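Side-chain contact in stress-induced protein 1 (PDB 4YE0), which probably binds unfolded proteins as a small heat shock chaperone, this chain being mainly its alpha-crystallin domain: residues Leu27-Glu32 with Gly78-Asp83. Sequence-based numbering, arbitrary orientation.
Sequences LKVNLE and GQMTID
No flat group takes part where V29 meets M80 and I82: the faces brought together are those of two antiparallel sheets, and a few apolar side chains meet between them. This is the interior of the alpha-crystallin domain, the immunoglobulin-like beta-sandwich of small heat shock proteins; M80 and I82 are buried in it, while V29 is only partly covered. Strand 27-32 lies at one side of its sheet within the chain, whereas strand 79-85 is an inner strand of the other. No hydrogen bond joins the two segments, and the CA atoms of V29 and I82 stand 9.5 Å apart, so side chains alone bridge the gap.

V29 suits its place because its two methyls give one partner each. CG2 meets M80 SD tip to tip at 3.9 Å, while CG1, anti to the backbone N (chi1 -180°), turns to I82 CD1 at 4.2 Å. V29 is short, and the longer M80 spans most of the gap, running out almost straight through its first two torsions and bending at chi3 (70°), presenting its polarisable sulfur to the valine. Isoleucine, branched at CB, favours the extended strand and still sends a long arm into the core.

L36 and I38 of strand 35-45 close the cluster, L36 touching V29 and I82, and I38 touching M80 and I82. L17 of the neighbouring strand 12-18 is hydrogen-bonded to M80 through the backbone, and the M80 side chain touches it. Within strand 79-85, the bend of the methionine leaves M80 CE 3.7 Å from I82 CD1.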
loop_
_atom_site.group_PDB
_atom_site.type_symbol
_atom_site.label_atom_id
_atom_site.label_comp_id
_atom_site.label_asym_id
_atom_site.label_seq_id
_atom_site.Cartn_x
_atom_site.Cartn_y
_atom_site.Cartn_z
ATOM N N LEU A 27 -0.529 4.436 -11.735
ATOM C CA LEU A 27 -0.515 3.009 -12.007
ATOM C C LEU A 27 0.138 2.681 -13.336
ATOM O O LEU A 27 -0.013 3.411 -14.313
ATOM C CB LEU A 27 -1.936 2.457 -11.973
ATOM C CG LEU A 27 -2.538 2.462 -10.569
ATOM C CD1 LEU A 27 -4.053 2.416 -10.651
ATOM C CD2 LEU A 27 -1.998 1.306 -9.730
ATOM N N LYS A 28 0.870 1.571 -13.345
ATOM C CA LYS A 28 1.554 1.061 -14.524
ATOM C C LYS A 28 1.186 -0.397 -14.713
ATOM O O LYS A 28 1.168 -1.165 -13.751
ATOM C CB LYS A 28 3.074 1.143 -14.339
ATOM C CG LYS A 28 3.734 2.368 -14.944
ATOM C CD LYS A 28 5.215 2.118 -15.202
ATOM C CE LYS A 28 5.841 3.228 -16.034
ATOM N NZ LYS A 28 6.101 4.459 -15.236
ATOM N N VAL A 29 0.903 -0.777 -15.953
ATOM C CA VAL A 29 0.742 -2.177 -16.306
ATOM C C VAL A 29 1.676 -2.463 -17.472
ATOM O O VAL A 29 1.589 -1.824 -18.520
ATOM C CB VAL A 29 -0.708 -2.523 -16.692
ATOM C CG1 VAL A 29 -0.812 -4.001 -17.046
ATOM C CG2 VAL A 29 -1.651 -2.180 -15.549
ATOM N N ASN A 30 2.574 -3.419 -17.268
ATOM C CA ASN A 30 3.557 -3.777 -18.269
ATOM C C ASN A 30 3.527 -5.268 -18.560
ATOM O O ASN A 30 3.252 -6.079 -17.673
ATOM C CB ASN A 30 4.954 -3.345 -17.810
ATOM C CG ASN A 30 5.114 -1.836 -17.772
ATOM O OD1 ASN A 30 5.297 -1.245 -16.709
ATOM N ND2 ASN A 30 5.040 -1.201 -18.932
ATOM N N LEU A 31 3.786 -5.611 -19.818
ATOM C CA LEU A 31 3.923 -6.988 -20.251
ATOM C C LEU A 31 5.324 -7.208 -20.817
ATOM O O LEU A 31 5.817 -6.406 -21.610
ATOM C CB LEU A 31 2.894 -7.312 -21.323
ATOM C CG LEU A 31 2.894 -8.734 -21.878
ATOM C CD1 LEU A 31 2.654 -9.746 -20.767
ATOM C CD2 LEU A 31 1.821 -8.854 -22.947
ATOM N N GLU A 32 5.942 -8.311 -20.410
ATOM C CA GLU A 32 7.288 -8.658 -20.831
ATOM C C GLU A 32 7.306 -10.158 -21.088
ATOM O O GLU A 32 7.336 -10.947 -20.155
ATOM C CB GLU A 32 8.266 -8.267 -19.727
ATOM C CG GLU A 32 9.691 -8.029 -20.183
ATOM C CD GLU A 32 10.603 -7.659 -19.027
ATOM O OE1 GLU A 32 11.836 -7.741 -19.191
ATOM O OE2 GLU A 32 10.088 -7.292 -17.948
ATOM N N GLY A 78 -12.474 1.539 -7.987
ATOM C CA GLY A 78 -11.035 1.347 -7.840
ATOM C C GLY A 78 -10.569 -0.091 -7.991
ATOM O O GLY A 78 -9.501 -0.453 -7.498
ATOM N N GLN A 79 -11.363 -0.911 -8.673
ATOM C CA GLN A 79 -10.988 -2.290 -8.946
ATOM C C GLN A 79 -10.474 -2.372 -10.368
ATOM O O GLN A 79 -11.180 -2.007 -11.304
ATOM C CB GLN A 79 -12.182 -3.228 -8.784
ATOM C CG GLN A 79 -11.848 -4.695 -9.031
ATOM C CD GLN A 79 -13.080 -5.580 -9.029
ATOM O OE1 GLN A 79 -13.980 -5.407 -9.852
ATOM N NE2 GLN A 79 -13.125 -6.539 -8.109
ATOM N N MET A 80 -9.243 -2.847 -10.525
ATOM C CA MET A 80 -8.684 -3.072 -11.848
ATOM C C MET A 80 -9.002 -4.490 -12.280
ATOM O O MET A 80 -8.861 -5.429 -11.496
ATOM C CB MET A 80 -7.172 -2.862 -11.846
ATOM C CG MET A 80 -6.547 -2.888 -13.233
ATOM S SD MET A 80 -4.807 -2.419 -13.191
ATOM C CE MET A 80 -4.167 -3.847 -12.368
ATOM N N THR A 81 -9.435 -4.651 -13.523
ATOM C CA THR A 81 -9.527 -5.981 -14.097
ATOM C C THR A 81 -8.725 -6.045 -15.390
ATOM O O THR A 81 -8.784 -5.147 -16.234
ATOM C CB THR A 81 -10.984 -6.474 -14.290
ATOM O OG1 THR A 81 -10.974 -7.755 -14.936
ATOM C CG2 THR A 81 -11.797 -5.517 -15.117
ATOM N N ILE A 82 -7.938 -7.108 -15.499
ATOM C CA ILE A 82 -7.148 -7.373 -16.677
ATOM C C ILE A 82 -7.664 -8.681 -17.239
ATOM O O ILE A 82 -7.708 -9.681 -16.526
ATOM C CB ILE A 82 -5.655 -7.510 -16.329
ATOM C CG1 ILE A 82 -5.141 -6.210 -15.698
ATOM C CG2 ILE A 82 -4.859 -7.863 -17.578
ATOM C CD1 ILE A 82 -3.764 -6.320 -15.076
ATOM N N ASP A 83 -8.068 -8.677 -18.505
ATOM C CA ASP A 83 -8.574 -9.897 -19.120
ATOM C C ASP A 83 -8.106 -10.076 -20.559
ATOM O O ASP A 83 -7.762 -9.107 -21.239
ATOM C CB ASP A 83 -10.108 -9.952 -19.034
ATOM C CG ASP A 83 -10.792 -9.062 -20.059
ATOM O OD1 ASP A 83 -11.740 -9.538 -20.718
ATOM O OD2 ASP A 83 -10.385 -7.893 -20.212
#